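Local coordinates for meso-diaminopimelate dehydrogenase (Clostridium tetani, PDB 3WGY), which catalyses, in its native form, the reversible NADP-dependent oxidative deamination of meso-diaminopimelate, and here carries 4-methyl-2-oxovalerate in an engineered variant, at residues Gly18-Ile23 against Met29-Ile34; Ile116-Thr121 against Arg289-Leu294. The protein carries 6 engineered substitutions. All coordinates share one frame; numbering follows the deposited sequence.

Contact 1 of 2, residues Gly18-Ile23 against Met29-Ile34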
loop_
_atom_site.group_PDB
_atom_site.type_symbol
_atom_site.label_atom_id
_atom_site.label_comp_id
_atom_site.label_asym_id
_atom_site.label_seq_id
_atom_site.Cartn_x
_atom_site.Cartn_y
_atom_site.Cartn_z
ATOM N N GLY B 18 -18.875 13.054 -7.809
ATOM C CA GLY B 18 -18.371 11.822 -7.228
ATOM C C GLY B 18 -18.156 11.961 -5.731
ATOM O O GLY B 18 -18.389 11.018 -4.969
ATOM N N VAL B 19 -17.707 13.139 -5.308
ATOM C CA VAL B 19 -17.467 13.398 -3.893
ATOM C C VAL B 19 -18.783 13.390 -3.128
ATOM O O VAL B 19 -18.881 12.808 -2.046
ATOM C CB VAL B 19 -16.772 14.757 -3.684
ATOM C CG1 VAL B 19 -16.731 15.102 -2.205
ATOM C CG2 VAL B 19 -15.364 14.700 -4.239
ATOM N N GLU B 20 -19.796 14.044 -3.694
ATOM C CA GLU B 20 -21.103 14.097 -3.056
ATOM C C GLU B 20 -21.608 12.680 -2.832
ATOM O O GLU B 20 -22.163 12.368 -1.782
ATOM C CB GLU B 20 -22.099 14.867 -3.929
ATOM C CG GLU B 20 -23.548 14.741 -3.471
ATOM C CD GLU B 20 -24.492 15.583 -4.303
ATOM O OE1 GLU B 20 -24.407 15.526 -5.553
ATOM O OE2 GLU B 20 -25.321 16.293 -3.708
ATOM N N LYS B 21 -21.409 11.825 -3.829
ATOM C CA LYS B 21 -21.836 10.436 -3.741
ATOM C C LYS B 21 -21.100 9.678 -2.647
ATOM O O LYS B 21 -21.718 9.023 -1.810
ATOM C CB LYS B 21 -21.622 9.727 -5.082
ATOM C CG LYS B 21 -22.892 9.582 -5.879
ATOM C CD LYS B 21 -22.636 9.209 -7.327
ATOM C CE LYS B 21 -23.712 9.848 -8.201
ATOM N NZ LYS B 21 -23.736 9.349 -9.604
ATOM N N ALA B 22 -19.779 9.771 -2.655
ATOM C CA ALA B 22 -18.974 9.073 -1.670
ATOM C C ALA B 22 -19.309 9.479 -0.235
ATOM O O ALA B 22 -19.274 8.648 0.674
ATOM C CB ALA B 22 -17.499 9.305 -1.950
ATOM N N ILE B 23 -19.632 10.750 -0.029
ATOM C CA ILE B 23 -19.958 11.216 1.305
ATOM C C ILE B 23 -21.164 10.459 1.853
ATOM O O ILE B 23 -21.329 10.354 3.064
ATOM C CB ILE B 23 -20.227 12.736 1.316
ATOM C CG1 ILE B 23 -18.921 13.491 1.063
ATOM C CG2 ILE B 23 -20.794 13.160 2.658
ATOM C CD1 ILE B 23 -19.085 14.984 0.979
ATOM N N MET B 29 -19.782 11.660 8.107
ATOM C CA MET B 29 -19.668 12.913 7.362
ATOM C C MET B 29 -21.008 13.467 6.915
ATOM O O MET B 29 -21.994 12.736 6.777
ATOM C CB MET B 29 -18.796 12.725 6.128
ATOM C CG MET B 29 -17.344 12.500 6.427
ATOM S SD MET B 29 -16.463 12.194 4.891
ATOM C CE MET B 29 -14.909 11.554 5.525
ATOM N N GLU B 30 -21.023 14.769 6.667
ATOM C CA GLU B 30 -22.226 15.447 6.224
ATOM C C GLU B 30 -21.823 16.497 5.201
ATOM O O GLU B 30 -20.857 17.227 5.404
ATOM C CB GLU B 30 -22.900 16.110 7.417
ATOM C CG GLU B 30 -24.398 16.192 7.323
ATOM C CD GLU B 30 -25.026 16.406 8.679
ATOM O OE1 GLU B 30 -24.817 17.492 9.268
ATOM O OE2 GLU B 30 -25.715 15.477 9.159
ATOM N N LEU B 31 -22.542 16.547 4.087
ATOM C CA LEU B 31 -22.250 17.532 3.057
ATOM C C LEU B 31 -22.973 18.809 3.456
ATOM O O LEU B 31 -24.184 18.805 3.641
ATOM C CB LEU B 31 -22.755 17.054 1.693
ATOM C CG LEU B 31 -22.498 18.009 0.523
ATOM C CD1 LEU B 31 -21.028 18.424 0.489
ATOM C CD2 LEU B 31 -22.895 17.323 -0.780
ATOM N N GLU B 32 -22.226 19.895 3.604
ATOM C CA GLU B 32 -22.813 21.167 3.994
ATOM C C GLU B 32 -23.223 21.977 2.778
ATOM O O GLU B 32 -24.340 22.488 2.709
ATOM C CB GLU B 32 -21.820 21.962 4.841
ATOM C CG GLU B 32 -22.329 22.312 6.241
ATOM C CD GLU B 32 -23.019 21.146 6.932
ATOM O OE1 GLU B 32 -24.175 20.835 6.572
ATOM O OE2 GLU B 32 -22.403 20.536 7.832
ATOM N N ALA B 33 -22.324 22.087 1.810
ATOM C CA ALA B 33 -22.621 22.850 0.611
ATOM C C ALA B 33 -21.743 22.480 -0.568
ATOM O O ALA B 33 -20.634 21.971 -0.415
ATOM C CB ALA B 33 -22.481 24.343 0.902
ATOM N N ILE B 34 -22.277 22.732 -1.754
ATOM C CA ILE B 34 -21.573 22.490 -2.992
ATOM C C ILE B 34 -21.526 23.863 -3.638
ATOM O O ILE B 34 -22.559 24.433 -3.982
ATOM C CB ILE B 34 -22.342 21.515 -3.888
ATOM C CG1 ILE B 34 -22.477 20.165 -3.189
ATOM C CG2 ILE B 34 -21.613 21.327 -5.204
ATOM C CD1 ILE B 34 -23.418 19.222 -3.908
HETATM O O HOH W 1 -22.875 11.441 4.706
#
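Glu20 and Ile23, on the helix of the first beta-alpha-beta unit of a Rossmann-type domain, pack against Met29, Leu31 and Ile34 of the strand that follows. Helix and strand run at 143° to each other, as expected when the chain turns back to start the next parallel strand, and their axes come within 8.8 Å. Ile23 takes the largest share. Its two branches part: CG2 reaches the foot of the strand at 4.0 Å from Met29 CB, while CD1 stretches across to Leu31 CD1, also at 4.0 Å. Both pairs of side chains meet at about a right angle. Met29 takes part through CB; beyond it the extended chain carries the sulfur and CE away from Ile23.

One turn earlier on the helix, Glu20 lays its aliphatic part over Leu31, CG lying 3.8 Å from CD2. With CG trans to the backbone N (chi1 169°) and the chain extended, the carboxylate comes face-on to the end of Ile34, whose CD1 methyl lies over the flat of the group, 3.5 Å from Glu20 OE2. The other oxygen, OE1, is hydrogen-bonded to Tyr12 OH, which helps to hold the group there. Leu31 and Ile34 can both point at the helix, though three residues apart, because Glu32 has a helical psi (-48°) that shifts the alternation of the strand, in the manner of a beta bulge.

No direct hydrogen bond joins the two segments. A water lies between Ile23 O and Met29 O, but so close to both that the details of this bridge are doubtful. Strand 5-10 adds Ile7 against Ile23 and Ile9 against Leu31; Leu50 of strand 50-52 flanks Ile34, and helix 276-296 meets Ala22 and Met29 through Val285.

Contact 2 of 2, residues Ile116-Thr121 against Arg289-Leu294; sequences ISLIST and RAIYKL
Ile291 sits between Ile116 and Leu118, the two strand residues whose side chains face helix 276-296, and the whole contact between the segments is apolar. Ile291 splits its reach: CG2 turns to the start of the strand and meets Ile116 CG2 at 3.7 Å, whereas the CG1-CD1 arm goes to Leu118. That second approach is tight: Ile291 CD1 presses on Leu118 CB at 3.4 Å, shorter than normal van der Waals separation for two carbons. The arm also brushes Leu118 CD2, so CD1 is held against both the root and one methyl of the leucine. The bend responsible lies in chi2 (-52°), which folds CD1 round instead of letting the arm run straight.

Ile116 uses its other branch for Leu294, one turn further along the helix. There CG1 is trans to the backbone N (chi1 170°) and the chain is stretched out, which brings CD1 to 3.8 Å from Leu294 CB. These two side chains cross at about a right angle, while Ile291 meets both of its partners at a slant.

Polar groups look elsewhere. No hydrogen bond links the segments; Ser117, whose CB points away from the helix, is bonded through OG to Thr89 and Ser110, and the strand backbone pairs with Thr89 and, just past the end of strand 88-90, Asp91, and on the other side with Gly301 and Val303. Val90 of strand 88-90 touches Leu118 and Ile291.

Strand 116-118 and the helix segment run nearly antiparallel, at 159°, with 9.1 Å between axes. This is the alpha-on-beta layering of a Rossmann-type domain: helix 276-296 covers one face of the parallel sheet and leads into strand 301-303, the neighbour of 116-118.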
loop_
_atom_site.group_PDB
_atom_site.type_symbol
_atom_site.label_atom_id
_atom_site.label_comp_id
_atom_site.label_asym_id
_atom_site.label_seq_id
_atom_site.Cartn_x
_atom_site.Cartn_y
_atom_site.Cartn_z
ATOM N N ILE B 116 -4.882 23.877 7.527
ATOM C CA ILE B 116 -4.051 22.822 6.969
ATOM C C ILE B 116 -4.581 22.491 5.586
ATOM O O ILE B 116 -5.788 22.460 5.372
ATOM C CB ILE B 116 -4.059 21.553 7.856
ATOM C CG1 ILE B 116 -3.386 20.390 7.119
ATOM C CG2 ILE B 116 -5.482 21.191 8.240
ATOM C CD1 ILE B 116 -3.199 19.155 7.973
ATOM N N SER B 117 -3.671 22.259 4.645
ATOM C CA SER B 117 -4.062 21.941 3.276
ATOM C C SER B 117 -3.382 20.691 2.748
ATOM O O SER B 117 -2.159 20.588 2.762
ATOM C CB SER B 117 -3.729 23.103 2.337
ATOM O OG SER B 117 -4.529 24.234 2.621
ATOM N N LEU B 118 -4.182 19.744 2.281
ATOM C CA LEU B 118 -3.645 18.514 1.713
ATOM C C LEU B 118 -3.611 18.672 0.195
ATOM O O LEU B 118 -4.642 18.888 -0.436
ATOM C CB LEU B 118 -4.523 17.318 2.086
ATOM C CG LEU B 118 -4.206 16.039 1.306
ATOM C CD1 LEU B 118 -2.751 15.651 1.549
ATOM C CD2 LEU B 118 -5.156 14.915 1.741
ATOM N N ILE B 119 -2.426 18.582 -0.387
ATOM C CA ILE B 119 -2.303 18.711 -1.833
ATOM C C ILE B 119 -1.924 17.389 -2.496
ATOM O O ILE B 119 -1.355 16.499 -1.863
ATOM C CB ILE B 119 -1.224 19.736 -2.227
ATOM C CG1 ILE B 119 0.161 19.142 -1.982
ATOM C CG2 ILE B 119 -1.387 21.019 -1.402
ATOM C CD1 ILE B 119 1.270 19.866 -2.699
ATOM N N SER B 120 -2.270 17.277 -3.775
ATOM C CA SER B 120 -1.942 16.124 -4.595
ATOM C C SER B 120 -2.352 14.730 -4.122
ATOM O O SER B 120 -1.537 13.801 -4.137
ATOM C CB SER B 120 -0.438 16.133 -4.883
ATOM O OG SER B 120 -0.041 17.347 -5.507
ATOM N N THR B 121 -3.601 14.569 -3.705
ATOM C CA THR B 121 -4.063 13.247 -3.301
ATOM C C THR B 121 -4.910 12.689 -4.455
ATOM O O THR B 121 -5.248 13.418 -5.391
ATOM C CB THR B 121 -4.873 13.293 -1.977
ATOM O OG1 THR B 121 -5.129 11.952 -1.532
ATOM C CG2 THR B 121 -6.177 14.021 -2.162
ATOM N N ARG B 289 -11.254 12.945 6.046
ATOM C CA ARG B 289 -11.366 12.495 7.423
ATOM C C ARG B 289 -10.031 12.719 8.122
ATOM O O ARG B 289 -9.992 13.145 9.274
ATOM C CB ARG B 289 -11.732 11.007 7.490
ATOM C CG ARG B 289 -11.839 10.488 8.926
ATOM C CD ARG B 289 -12.327 9.050 9.010
ATOM N NE ARG B 289 -13.663 8.865 8.443
ATOM C CZ ARG B 289 -13.909 8.406 7.224
ATOM N NH1 ARG B 289 -12.906 8.073 6.415
ATOM N NH2 ARG B 289 -15.161 8.285 6.810
ATOM N N ALA B 290 -8.940 12.436 7.412
ATOM C CA ALA B 290 -7.599 12.599 7.965
ATOM C C ALA B 290 -7.242 14.058 8.216
ATOM O O ALA B 290 -6.630 14.384 9.233
ATOM C CB ALA B 290 -6.572 11.980 7.034
ATOM N N ILE B 291 -7.602 14.930 7.278
ATOM C CA ILE B 291 -7.298 16.349 7.423
ATOM C C ILE B 291 -8.091 16.936 8.578
ATOM O O ILE B 291 -7.582 17.762 9.336
ATOM C CB ILE B 291 -7.615 17.119 6.131
ATOM C CG1 ILE B 291 -6.726 16.594 5.003
ATOM C CG2 ILE B 291 -7.383 18.605 6.338
ATOM C CD1 ILE B 291 -5.249 16.557 5.349
ATOM N N TYR B 292 -9.337 16.503 8.708
ATOM C CA TYR B 292 -10.187 16.962 9.792
ATOM C C TYR B 292 -9.503 16.607 11.108
ATOM O O TYR B 292 -9.381 17.445 11.998
ATOM C CB TYR B 292 -11.559 16.285 9.715
ATOM C CG TYR B 292 -12.409 16.470 10.954
ATOM C CD1 TYR B 292 -12.300 15.594 12.040
ATOM C CD2 TYR B 292 -13.307 17.532 11.053
ATOM C CE1 TYR B 292 -13.066 15.776 13.195
ATOM C CE2 TYR B 292 -14.075 17.724 12.198
ATOM C CZ TYR B 292 -13.952 16.846 13.266
ATOM O OH TYR B 292 -14.709 17.047 14.406
ATOM N N LYS B 293 -9.049 15.360 11.219
ATOM C CA LYS B 293 -8.380 14.905 12.429
ATOM C C LYS B 293 -7.136 15.737 12.698
ATOM O O LYS B 293 -6.942 16.230 13.807
ATOM C CB LYS B 293 -8.005 13.428 12.306
ATOM C CG LYS B 293 -9.200 12.519 12.082
ATOM C CD LYS B 293 -8.816 11.055 12.189
ATOM C CE LYS B 293 -10.014 10.157 11.970
ATOM N NZ LYS B 293 -9.706 8.740 12.284
ATOM N N LEU B 294 -6.296 15.902 11.679
ATOM C CA LEU B 294 -5.081 16.683 11.831
ATOM C C LEU B 294 -5.357 18.151 12.146
ATOM O O LEU B 294 -4.590 18.783 12.873
ATOM C CB LEU B 294 -4.218 16.584 10.573
ATOM C CG LEU B 294 -3.426 15.286 10.380
ATOM C CD1 LEU B 294 -2.720 15.335 9.043
ATOM C CD2 LEU B 294 -2.415 15.115 11.506
#

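Contacts 1 and 2 both lie on the seven-stranded parallel sheet, their centres 16 Å apart, and they touch where Met29 CE of contact 1 packs at 3.5 Å against Arg289 NH2 of contact 2. Arg289 ties the two further: it forms a salt bridge with Asp28 and a hydrogen bond with Asn26, both in the turn joining the segments of contact 1. Contact 1 is the nearer to the glycine-rich turn at Gly11, Gly13 and Gly16, probably the NADP-binding loop, with Ile34 close by. The bound 4-methyl-2-oxovalerate lies in a pocket lined by Ser153, engineered Leu154, Gly155 and His156, none of them in either contact.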